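PDB 3W5M: alpha-L-rhamnosidase from Streptomyces avermitilis, which hydrolyses terminal non-reducing alpha-L-rhamnose residues from alpha-L-rhamnosides such as naringin, rutin, hesperidin and gum arabic, and binds L-rhamnose through a calcium-dependent carbohydrate-binding module. Local coordinates for residues A[5-10]-A[30-35]; A[69-74]-A[962-967]; A[131-136]-A[171-176]; A[204-209]-A[295-300]. All coordinates share one frame; numbering follows the deposited sequence.

Contact 1 of 4, residues A[5-10]-A[30-35]; sequences RVTSPS and PMASAA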
loop_
_atom_site.group_PDB
_atom_site.type_symbol
_atom_site.label_atom_id
_atom_site.label_comp_id
_atom_site.label_asym_id
_atom_site.label_seq_id
_atom_site.Cartn_x
_atom_site.Cartn_y
_atom_site.Cartn_z
ATOM N N ARG A 5 20.258 -19.654 -25.781
ATOM C CA ARG A 5 20.122 -18.227 -26.104
ATOM C C ARG A 5 19.590 -17.415 -24.917
ATOM O O ARG A 5 18.818 -17.928 -24.138
ATOM C CB ARG A 5 19.249 -18.029 -27.348
ATOM C CG ARG A 5 17.753 -18.018 -27.129
ATOM C CD ARG A 5 17.005 -17.893 -28.468
ATOM N NE ARG A 5 15.603 -17.510 -28.296
ATOM C CZ ARG A 5 14.628 -18.344 -27.940
ATOM N NH1 ARG A 5 14.881 -19.627 -27.720
ATOM N NH2 ARG A 5 13.383 -17.900 -27.801
ATOM N N VAL A 6 19.999 -16.157 -24.806
ATOM C CA VAL A 6 19.549 -15.304 -23.703
ATOM C C VAL A 6 18.216 -14.675 -24.084
ATOM O O VAL A 6 18.067 -14.166 -25.196
ATOM C CB VAL A 6 20.620 -14.265 -23.301
ATOM C CG1 VAL A 6 20.034 -13.166 -22.413
ATOM C CG2 VAL A 6 21.793 -14.961 -22.597
ATOM N N THR A 7 17.239 -14.742 -23.183
ATOM C CA THR A 7 15.915 -14.157 -23.435
ATOM C C THR A 7 15.585 -13.205 -22.293
ATOM O O THR A 7 15.800 -13.544 -21.131
ATOM C CB THR A 7 14.797 -15.233 -23.491
ATOM O OG1 THR A 7 14.739 -15.946 -22.244
ATOM C CG2 THR A 7 15.055 -16.228 -24.582
ATOM N N SER A 8 15.077 -12.024 -22.616
ATOM C CA SER A 8 14.584 -11.078 -21.584
ATOM C C SER A 8 15.632 -10.696 -20.528
ATOM O O SER A 8 15.392 -10.864 -19.319
ATOM C CB SER A 8 13.323 -11.602 -20.891
ATOM O OG SER A 8 12.239 -11.635 -21.797
ATOM N N PRO A 9 16.777 -10.166 -20.965
ATOM C CA PRO A 9 17.707 -9.792 -19.908
ATOM C C PRO A 9 17.185 -8.586 -19.108
ATOM O O PRO A 9 16.403 -7.784 -19.613
ATOM C CB PRO A 9 18.986 -9.461 -20.677
ATOM C CG PRO A 9 18.520 -8.992 -22.016
ATOM C CD PRO A 9 17.246 -9.744 -22.302
ATOM N N SER A 10 17.583 -8.478 -17.851
ATOM C CA SER A 10 17.017 -7.426 -17.003
ATOM C C SER A 10 18.084 -6.814 -16.109
ATOM O O SER A 10 19.161 -7.375 -15.922
ATOM C CB SER A 10 15.855 -7.961 -16.150
ATOM O OG SER A 10 16.327 -8.894 -15.185
ATOM N N PRO A 30 17.976 -14.736 -18.056
ATOM C CA PRO A 30 17.290 -16.011 -18.259
ATOM C C PRO A 30 17.721 -16.584 -19.623
ATOM O O PRO A 30 17.958 -15.820 -20.583
ATOM C CB PRO A 30 15.800 -15.615 -18.285
ATOM C CG PRO A 30 15.721 -14.232 -17.702
ATOM C CD PRO A 30 17.053 -13.592 -17.970
ATOM N N MET A 31 17.871 -17.896 -19.707
ATOM C CA MET A 31 18.255 -18.511 -20.974
ATOM C C MET A 31 17.199 -19.526 -21.420
ATOM O O MET A 31 16.451 -20.044 -20.603
ATOM C CB MET A 31 19.621 -19.174 -20.850
ATOM C CG MET A 31 20.797 -18.199 -20.739
ATOM S SD MET A 31 22.196 -19.002 -19.895
ATOM C CE MET A 31 21.637 -18.971 -18.190
ATOM N N ALA A 32 17.134 -19.789 -22.721
ATOM C CA ALA A 32 16.189 -20.779 -23.258
ATOM C C ALA A 32 16.920 -21.765 -24.139
ATOM O O ALA A 32 17.874 -21.403 -24.829
ATOM C CB ALA A 32 15.075 -20.092 -24.041
ATOM N N SER A 33 16.500 -23.025 -24.093
ATOM C CA SER A 33 17.113 -24.051 -24.946
ATOM C C SER A 33 16.105 -25.153 -25.153
ATOM O O SER A 33 15.518 -25.633 -24.179
ATOM C CB SER A 33 18.365 -24.646 -24.281
ATOM O OG SER A 33 18.741 -25.903 -24.853
ATOM N N ALA A 34 15.941 -25.575 -26.404
ATOM C CA ALA A 34 15.106 -26.746 -26.724
ATOM C C ALA A 34 15.737 -28.084 -26.252
ATOM O O ALA A 34 15.017 -29.060 -26.027
ATOM C CB ALA A 34 14.781 -26.787 -28.221
ATOM N N ALA A 35 17.062 -28.124 -26.085
ATOM C CA ALA A 35 17.767 -29.312 -25.576
ATOM C C ALA A 35 17.793 -29.355 -24.046
ATOM O O ALA A 35 18.051 -28.331 -23.413
ATOM C CB ALA A 35 19.195 -29.339 -26.099
HETATM O O HOH W 1 17.595 -21.181 -27.823
#
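Pro30 meets Thr7 through both its carbonyl and its ring. Thr7 N donates to Pro30 O at 2.9 Å, with an N-H...O angle of 170° and the donor tilted 28° from the carbonyl plane. The same oxygen receives a CA-H...O contact from Val6. The proline ring lies against the carbonyl oxygens of Thr7 and Ser8, with Pro30 CD 3.4 Å from Thr7 O. Met31 comes next and forms a non-hydrogen-bonded antiparallel pair with Val6. Their side chains share one face of the sheet, where Val6 CG2 touches Met31 CG at 3.9 Å. The rest of the methionine runs on, away from Val6, toward Ser70 and Val92. Ala32 and Arg5 make the hydrogen-bonded pair. Ala32 N donates to Arg5 O at 2.9 Å, and Arg5 N donates back to Ala32 O at 3.1 Å. On the other face of the sheet, that of Arg5 and Ala32, Ala32 CB touches Thr7 CG2 at 3.9 Å. Farther out, Arg5 NH1 lies 3.7 Å from Ala32 CB, and Thr7 CG2 lies over one face of the guanidinium, toward its rim. A water at the guanidinium edge joins Arg5 NH1 to Ala32 O. This short antiparallel pairing joins strand 5-6 to strand 26-32, in a sheet of the N-terminal immunoglobulin-like domain, consistent with the fibronectin type 3 fold.

Contact 2 of 4, residues A[69-74]-A[962-967]; sequences DSVLVP and SLHGPV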
loop_
_atom_site.group_PDB
_atom_site.type_symbol
_atom_site.label_atom_id
_atom_site.label_comp_id
_atom_site.label_asym_id
_atom_site.label_seq_id
_atom_site.Cartn_x
_atom_site.Cartn_y
_atom_site.Cartn_z
ATOM N N ASP A 69 26.855 -18.244 -12.416
ATOM C CA ASP A 69 25.906 -17.196 -11.999
ATOM C C ASP A 69 25.241 -16.562 -13.214
ATOM O O ASP A 69 25.917 -16.112 -14.142
ATOM C CB ASP A 69 26.616 -16.102 -11.206
ATOM C CG ASP A 69 27.026 -16.551 -9.807
ATOM O OD1 ASP A 69 26.420 -17.490 -9.244
ATOM O OD2 ASP A 69 27.956 -15.930 -9.262
ATOM N N SER A 70 23.917 -16.521 -13.207
ATOM C CA SER A 70 23.184 -15.929 -14.333
ATOM C C SER A 70 22.071 -14.969 -13.895
ATOM O O SER A 70 21.354 -14.367 -14.733
ATOM C CB SER A 70 22.648 -17.033 -15.251
ATOM O OG SER A 70 21.679 -17.856 -14.615
ATOM N N VAL A 71 21.970 -14.782 -12.585
ATOM C CA VAL A 71 20.915 -13.966 -11.993
ATOM C C VAL A 71 21.522 -13.013 -10.970
ATOM O O VAL A 71 22.301 -13.435 -10.080
ATOM C CB VAL A 71 19.805 -14.898 -11.413
ATOM C CG1 VAL A 71 18.968 -14.222 -10.344
ATOM C CG2 VAL A 71 18.929 -15.437 -12.554
ATOM N N LEU A 72 21.177 -11.735 -11.109
ATOM C CA LEU A 72 21.574 -10.649 -10.170
ATOM C C LEU A 72 23.098 -10.501 -10.055
ATOM O O LEU A 72 23.656 -10.368 -8.947
ATOM C CB LEU A 72 20.935 -10.841 -8.777
ATOM C CG LEU A 72 19.398 -10.825 -8.762
ATOM C CD1 LEU A 72 18.884 -11.237 -7.383
ATOM C CD2 LEU A 72 18.903 -9.451 -9.155
ATOM N N VAL A 73 23.764 -10.549 -11.206
ATOM C CA VAL A 73 25.225 -10.366 -11.272
ATOM C C VAL A 73 25.534 -8.872 -11.273
ATOM O O VAL A 73 25.080 -8.135 -12.167
ATOM C CB VAL A 73 25.823 -11.046 -12.524
ATOM C CG1 VAL A 73 27.343 -10.828 -12.576
ATOM C CG2 VAL A 73 25.466 -12.512 -12.562
ATOM N N PRO A 74 26.281 -8.383 -10.255
ATOM C CA PRO A 74 26.512 -6.932 -10.181
ATOM C C PRO A 74 27.444 -6.406 -11.243
ATOM O O PRO A 74 28.520 -6.985 -11.506
ATOM C CB PRO A 74 27.141 -6.708 -8.793
ATOM C CG PRO A 74 27.497 -8.055 -8.283
ATOM C CD PRO A 74 26.805 -9.110 -9.077
ATOM N N SER A 962 10.046 -17.559 -12.538
ATOM C CA SER A 962 11.220 -17.388 -11.686
ATOM C C SER A 962 12.221 -16.440 -12.349
ATOM O O SER A 962 12.116 -16.155 -13.549
ATOM C CB SER A 962 11.883 -18.744 -11.372
ATOM O OG SER A 962 12.769 -19.112 -12.405
ATOM N N LEU A 963 13.233 -15.995 -11.589
ATOM C CA LEU A 963 14.311 -15.164 -12.192
ATOM C C LEU A 963 15.104 -15.873 -13.314
ATOM O O LEU A 963 15.577 -15.207 -14.253
ATOM C CB LEU A 963 15.277 -14.577 -11.142
ATOM C CG LEU A 963 14.647 -13.798 -9.973
ATOM C CD1 LEU A 963 15.726 -13.050 -9.191
ATOM C CD2 LEU A 963 13.601 -12.811 -10.485
ATOM N N HIS A 964 15.204 -17.206 -13.243
ATOM C CA HIS A 964 15.876 -17.986 -14.280
ATOM C C HIS A 964 14.963 -18.260 -15.489
ATOM O O HIS A 964 15.420 -18.792 -16.486
ATOM C CB HIS A 964 16.381 -19.299 -13.708
ATOM C CG HIS A 964 17.405 -19.121 -12.625
ATOM N ND1 HIS A 964 18.745 -18.954 -12.892
ATOM C CD2 HIS A 964 17.288 -19.109 -11.276
ATOM C CE1 HIS A 964 19.410 -18.837 -11.753
ATOM N NE2 HIS A 964 18.547 -18.913 -10.756
ATOM N N GLY A 965 13.690 -17.882 -15.382
ATOM C CA GLY A 965 12.691 -18.127 -16.442
ATOM C C GLY A 965 11.566 -19.029 -15.933
ATOM O O GLY A 965 11.506 -19.365 -14.724
ATOM N N PRO A 966 10.671 -19.455 -16.838
ATOM C CA PRO A 966 9.472 -20.167 -16.359
ATOM C C PRO A 966 9.745 -21.568 -15.783
ATOM O O PRO A 966 10.529 -22.351 -16.335
ATOM C CB PRO A 966 8.558 -20.212 -17.596
ATOM C CG PRO A 966 9.478 -20.079 -18.763
ATOM C CD PRO A 966 10.694 -19.309 -18.307
ATOM N N VAL A 967 9.123 -21.835 -14.644
ATOM C CA VAL A 967 9.105 -23.154 -14.046
ATOM C C VAL A 967 7.649 -23.606 -14.124
ATOM O O VAL A 967 6.787 -23.015 -13.483
ATOM C CB VAL A 967 9.610 -23.128 -12.602
ATOM C CG1 VAL A 967 9.474 -24.507 -11.959
ATOM C CG2 VAL A 967 11.071 -22.690 -12.598
HETATM O O HOH W 2 19.329 -17.478 -15.966
#
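Val71 points at the turn 962-965 and divides its two methyls between Leu963 and His964. Its side chain crosses each of theirs at about a right angle. Val71 CG1 is anti to the backbone N (chi1 158°), which puts CG2 beside that N and over one face of the imidazole. Val71 CG2 lies 3.7 Å from the centroid of the His964 ring and 20° off the ring normal, a CH-pi contact displaced toward the ND1-CE1 side. Val71 CG1 turns to the leucine instead and meets Leu963 CD1 at 3.6 Å. Leu72 CD1 reaches the same leucine methyl, Leu963 CD1, obliquely, at 4.1 Å. Ser70 OG lies at the ring edge, near the imidazole plane, 3.6 Å from His964 ND1. A water 2.7 Å from Ser70 OG also approaches His964 ND1, where the contact is weak. Ser70 OG has a further hydrogen bond with Asn987. The turn is a type I beta turn between strands 955-962 and 965-974, and Ser962 OG donates to Gly965 O within it at 2.7 Å. No direct hydrogen bond links the two segments, so the N-terminal immunoglobulin-like domain meets this C-terminal hairpin through apolar and CH-pi packing, with water at the polar edge.

Contact 3 of 4, residues A[131-136]-A[171-176]; sequences EAPSLE and GATLAI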
loop_
_atom_site.group_PDB
_atom_site.type_symbol
_atom_site.label_atom_id
_atom_site.label_comp_id
_atom_site.label_asym_id
_atom_site.label_seq_id
_atom_site.Cartn_x
_atom_site.Cartn_y
_atom_site.Cartn_z
ATOM N N GLU A 131 -4.023 27.251 2.944
ATOM C CA GLU A 131 -4.596 27.320 4.282
ATOM C C GLU A 131 -6.085 27.576 4.211
ATOM O O GLU A 131 -6.544 28.395 3.424
ATOM C CB GLU A 131 -3.926 28.397 5.129
ATOM C CG GLU A 131 -2.827 27.853 6.020
ATOM C CD GLU A 131 -1.532 27.644 5.265
ATOM O OE1 GLU A 131 -0.746 28.615 5.167
ATOM O OE2 GLU A 131 -1.294 26.503 4.788
ATOM N N ALA A 132 -6.834 26.876 5.049
ATOM C CA ALA A 132 -8.250 27.161 5.201
ATOM C C ALA A 132 -8.387 28.550 5.805
ATOM O O ALA A 132 -7.480 29.001 6.538
ATOM C CB ALA A 132 -8.907 26.120 6.099
ATOM N N PRO A 133 -9.499 29.249 5.483
ATOM C CA PRO A 133 -9.894 30.448 6.224
ATOM C C PRO A 133 -9.692 30.145 7.709
ATOM O O PRO A 133 -10.137 29.107 8.162
ATOM C CB PRO A 133 -11.387 30.545 5.906
ATOM C CG PRO A 133 -11.485 30.019 4.503
ATOM C CD PRO A 133 -10.445 28.938 4.386
ATOM N N SER A 134 -8.975 31.004 8.434
ATOM C CA SER A 134 -8.569 30.689 9.804
ATOM C C SER A 134 -9.379 31.430 10.885
ATOM O O SER A 134 -10.106 32.378 10.608
ATOM C CB SER A 134 -7.095 31.017 10.001
ATOM O OG SER A 134 -6.933 32.371 10.359
ATOM N N LEU A 135 -9.202 31.001 12.120
ATOM C CA LEU A 135 -9.949 31.554 13.244
ATOM C C LEU A 135 -9.217 32.703 13.930
ATOM O O LEU A 135 -9.714 33.274 14.908
ATOM C CB LEU A 135 -10.244 30.433 14.240
ATOM C CG LEU A 135 -11.153 29.335 13.680
ATOM C CD1 LEU A 135 -11.187 28.217 14.706
ATOM C CD2 LEU A 135 -12.560 29.895 13.413
ATOM N N GLU A 136 -8.040 33.051 13.409
ATOM C CA GLU A 136 -7.197 34.115 13.957
ATOM C C GLU A 136 -7.921 35.455 13.904
ATOM O O GLU A 136 -8.572 35.791 12.916
ATOM C CB GLU A 136 -5.874 34.197 13.186
ATOM C CG GLU A 136 -5.149 32.864 13.154
ATOM C CD GLU A 136 -3.683 32.954 12.754
ATOM O OE1 GLU A 136 -3.035 34.002 12.986
ATOM O OE2 GLU A 136 -3.175 31.946 12.217
ATOM N N GLY A 171 -17.973 35.920 -2.766
ATOM C CA GLY A 171 -17.687 34.667 -2.052
ATOM C C GLY A 171 -17.908 34.831 -0.562
ATOM O O GLY A 171 -17.751 35.937 -0.035
ATOM N N ALA A 172 -18.297 33.747 0.112
ATOM C CA ALA A 172 -18.529 33.797 1.558
ATOM C C ALA A 172 -18.217 32.448 2.161
ATOM O O ALA A 172 -18.683 31.418 1.670
ATOM C CB ALA A 172 -19.968 34.201 1.875
ATOM N N THR A 173 -17.419 32.444 3.221
ATOM C CA THR A 173 -17.110 31.191 3.926
ATOM C C THR A 173 -17.279 31.383 5.415
ATOM O O THR A 173 -17.039 32.479 5.940
ATOM C CB THR A 173 -15.674 30.687 3.684
ATOM O OG1 THR A 173 -14.733 31.671 4.179
ATOM C CG2 THR A 173 -15.433 30.389 2.191
ATOM N N LEU A 174 -17.719 30.318 6.075
ATOM C CA LEU A 174 -17.834 30.310 7.525
ATOM C C LEU A 174 -16.939 29.227 8.101
ATOM O O LEU A 174 -17.068 28.062 7.730
ATOM C CB LEU A 174 -19.292 30.068 7.947
ATOM C CG LEU A 174 -19.530 29.971 9.461
ATOM C CD1 LEU A 174 -19.293 31.305 10.149
ATOM C CD2 LEU A 174 -20.943 29.457 9.762
ATOM N N ALA A 175 -16.021 29.611 8.991
ATOM C CA ALA A 175 -15.227 28.630 9.736
ATOM C C ALA A 175 -15.769 28.690 11.175
ATOM O O ALA A 175 -15.999 29.769 11.704
ATOM C CB ALA A 175 -13.755 29.008 9.716
ATOM N N ILE A 176 -16.008 27.535 11.774
ATOM C CA ILE A 176 -16.710 27.502 13.062
ATOM C C ILE A 176 -16.289 26.249 13.833
ATOM O O ILE A 176 -16.085 25.176 13.260
ATOM C CB ILE A 176 -18.243 27.589 12.862
ATOM C CG1 ILE A 176 -19.010 27.614 14.200
ATOM C CG2 ILE A 176 -18.734 26.427 12.006
ATOM C CD1 ILE A 176 -20.408 28.202 14.126
#
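Leu135 and Ala175 form the closely packed, buried end of this contact. One methyl does the touching: Leu135 CD2 lies 4.0 Å from Ala175 CB and 3.8 Å from Ala175 O. The leucine also packs on Trp287 and Ile237. Ala175 CB has a second neighbour in the loop, Pro133 O, at 3.9 Å. That carbonyl oxygen is buried here and has no hydrogen-bonding partner in the model. Strand 171-179 is an inner strand of an antiparallel sheet, between strands 207-210 and 235-244, in the CBM67 beta-sandwich. Thr173 and Ala175 point to the loop, while Leu174 and Ile176 point the other way, to Val184 of strand 181-186. The loop thus lies on part of one face of this sheet, and strand 181-186 of the module's other sheet lies against the opposite face. Toward Thr173 the contact opens to solvent: Pro133 and Thr173 are both partly exposed. Pro133 directs its ring at this residue and crosses its side chain at about a right angle. Pro133 CG approaches Thr173 OG1 at 3.7 Å, a carbon-oxygen contact without a hydrogen bond. Ser134 starts off away from the strand, and Ser134 OG accepts a weak bond from Glu136 N at 3.3 Å.

Contact 4 of 4, residues A[204-209]-A[295-300]; sequences RRPAVI and VAPVAS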
loop_
_atom_site.group_PDB
_atom_site.type_symbol
_atom_site.label_atom_id
_atom_site.label_comp_id
_atom_site.label_asym_id
_atom_site.label_seq_id
_atom_site.Cartn_x
_atom_site.Cartn_y
_atom_site.Cartn_z
ATOM N N ARG A 204 -11.530 20.583 18.395
ATOM C CA ARG A 204 -10.214 20.497 17.751
ATOM C C ARG A 204 -10.251 20.609 16.248
ATOM O O ARG A 204 -9.214 20.894 15.626
ATOM C CB ARG A 204 -9.553 19.168 18.086
ATOM C CG ARG A 204 -9.237 18.983 19.556
ATOM C CD ARG A 204 -8.449 17.695 19.743
ATOM N NE ARG A 204 -8.331 17.355 21.152
ATOM C CZ ARG A 204 -7.428 17.866 21.980
ATOM N NH1 ARG A 204 -6.535 18.755 21.547
ATOM N NH2 ARG A 204 -7.426 17.480 23.247
ATOM N N ARG A 205 -11.420 20.363 15.657
ATOM C CA ARG A 205 -11.529 20.222 14.197
ATOM C C ARG A 205 -12.599 21.140 13.643
ATOM O O ARG A 205 -13.715 20.695 13.351
ATOM C CB ARG A 205 -11.769 18.758 13.768
ATOM C CG ARG A 205 -10.592 17.832 14.101
ATOM C CD ARG A 205 -10.894 16.354 13.925
ATOM N NE ARG A 205 -12.034 15.912 14.721
ATOM C CZ ARG A 205 -11.973 15.517 15.990
ATOM N NH1 ARG A 205 -10.814 15.501 16.644
ATOM N NH2 ARG A 205 -13.089 15.145 16.612
ATOM N N PRO A 206 -12.277 22.440 13.539
ATOM C CA PRO A 206 -13.210 23.408 12.946
ATOM C C PRO A 206 -13.666 23.003 11.549
ATOM O O PRO A 206 -12.877 22.471 10.777
ATOM C CB PRO A 206 -12.383 24.701 12.853
ATOM C CG PRO A 206 -11.296 24.539 13.835
ATOM C CD PRO A 206 -11.022 23.068 13.977
ATOM N N ALA A 207 -14.929 23.260 11.243
ATOM C CA ALA A 207 -15.482 23.067 9.902
ATOM C C ALA A 207 -15.416 24.378 9.130
ATOM O O ALA A 207 -15.569 25.480 9.708
ATOM C CB ALA A 207 -16.914 22.588 9.986
ATOM N N VAL A 208 -15.198 24.259 7.820
ATOM C CA VAL A 208 -15.277 25.396 6.915
ATOM C C VAL A 208 -16.410 25.134 5.912
ATOM O O VAL A 208 -16.419 24.105 5.252
ATOM C CB VAL A 208 -13.942 25.628 6.164
ATOM C CG1 VAL A 208 -14.054 26.826 5.217
ATOM C CG2 VAL A 208 -12.830 25.889 7.158
ATOM N N ILE A 209 -17.354 26.067 5.815
ATOM C CA ILE A 209 -18.584 25.877 5.021
ATOM C C ILE A 209 -18.709 27.033 4.036
ATOM O O ILE A 209 -18.579 28.185 4.429
ATOM C CB ILE A 209 -19.864 25.882 5.899
ATOM C CG1 ILE A 209 -19.764 24.891 7.069
ATOM C CG2 ILE A 209 -21.111 25.566 5.053
ATOM C CD1 ILE A 209 -19.439 25.555 8.395
ATOM N N VAL A 295 -6.163 26.334 17.460
ATOM C CA VAL A 295 -7.023 25.502 16.639
ATOM C C VAL A 295 -7.188 26.082 15.228
ATOM O O VAL A 295 -7.431 27.270 15.076
ATOM C CB VAL A 295 -8.391 25.327 17.349
ATOM C CG1 VAL A 295 -9.485 24.991 16.376
ATOM C CG2 VAL A 295 -8.296 24.249 18.414
ATOM N N ALA A 296 -7.026 25.245 14.200
ATOM C CA ALA A 296 -7.201 25.685 12.803
ATOM C C ALA A 296 -7.953 24.669 11.955
ATOM O O ALA A 296 -7.741 23.465 12.093
ATOM C CB ALA A 296 -5.857 26.004 12.143
ATOM N N PRO A 297 -8.820 25.149 11.048
ATOM C CA PRO A 297 -9.456 24.244 10.090
ATOM C C PRO A 297 -8.375 23.680 9.169
ATOM O O PRO A 297 -7.347 24.328 8.958
ATOM C CB PRO A 297 -10.385 25.163 9.270
ATOM C CG PRO A 297 -10.369 26.493 9.933
ATOM C CD PRO A 297 -9.185 26.561 10.851
ATOM N N VAL A 298 -8.597 22.477 8.662
ATOM C CA VAL A 298 -7.660 21.802 7.760
ATOM C C VAL A 298 -8.093 22.029 6.304
ATOM O O VAL A 298 -9.245 21.844 5.977
ATOM C CB VAL A 298 -7.607 20.298 8.069
ATOM C CG1 VAL A 298 -6.736 19.561 7.043
ATOM C CG2 VAL A 298 -7.078 20.074 9.482
ATOM N N ALA A 299 -7.182 22.452 5.446
ATOM C CA ALA A 299 -7.512 22.555 4.028
ATOM C C ALA A 299 -6.676 21.491 3.320
ATOM O O ALA A 299 -5.541 21.242 3.687
ATOM C CB ALA A 299 -7.204 23.948 3.487
ATOM N N SER A 300 -7.251 20.840 2.328
ATOM C CA SER A 300 -6.553 19.771 1.658
ATOM C C SER A 300 -6.642 19.910 0.144
ATOM O O SER A 300 -6.778 18.917 -0.537
ATOM C CB SER A 300 -7.158 18.433 2.091
ATOM O OG SER A 300 -6.938 18.206 3.478
HETATM O O HOH W 3 -8.469 21.005 12.720
HETATM O O HOH W 4 -10.492 20.886 10.782
#
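Pro206 projects its ring toward the extended run Val295-Ala296-Pro297 and fits between the two outer residues. On one flank the ring meets a methyl of Val295, CG1, which is anti to its own backbone N (chi1 157°). The ring and the valine cross obliquely. The modelled gap there is too short to be trusted in detail. On the other flank Pro206 CB lies 4.0 Å from Pro297 CG, where the two proline rings touch. Pro297 is in turn the bump against which Val208 of strand 207-210 packs. Val208 CG2 presses on Pro297 CB at 3.3 Å, a tight fit, and the two side chains cross at about a right angle. Pro206 also touches Leu135, and Pro297 touches Ala132. Two waters fill in where the backbones stand apart. One donates to Arg204 O at 3.0 Å and to Ala296 O at 2.6 Å. The other donates to Pro206 O at 2.9 Å and accepts from Val298 N at 3.3 Å. Arg204 starts off away from 295-300, and its NE forms a salt bridge with Glu201. The segments share no direct hydrogen bond: apolar packing holds 295-300, which leads to strand 303-311, against Pro206 and edge strand 207-210, and water bridges the polar backbone groups.

Overall arrangement
The four contacts form two pairs on opposite sides of the chain's centre. Contacts 1 and 2 have centres 10 Å apart and meet where Pro30 packs on Leu963 and His964. Strands 26-32 and 73-74 are neighbours in one sheet, so contact 2 joins the sheet of contact 1 to the C-terminal domain. Contacts 3 and 4 have centres 8 Å apart and share the CBM67 sheet through neighbouring strands 171-179 and 207-210. The centres of contacts 1 and 3 are 64 Å apart. The side chain of rhamnose-binding Trp203 lies about 9 Å from that of Leu135 and about 4 Å from that of Arg204, itself about 11 Å from the calcium ion. Contacts 1 and 2 are remote from the annotated sites.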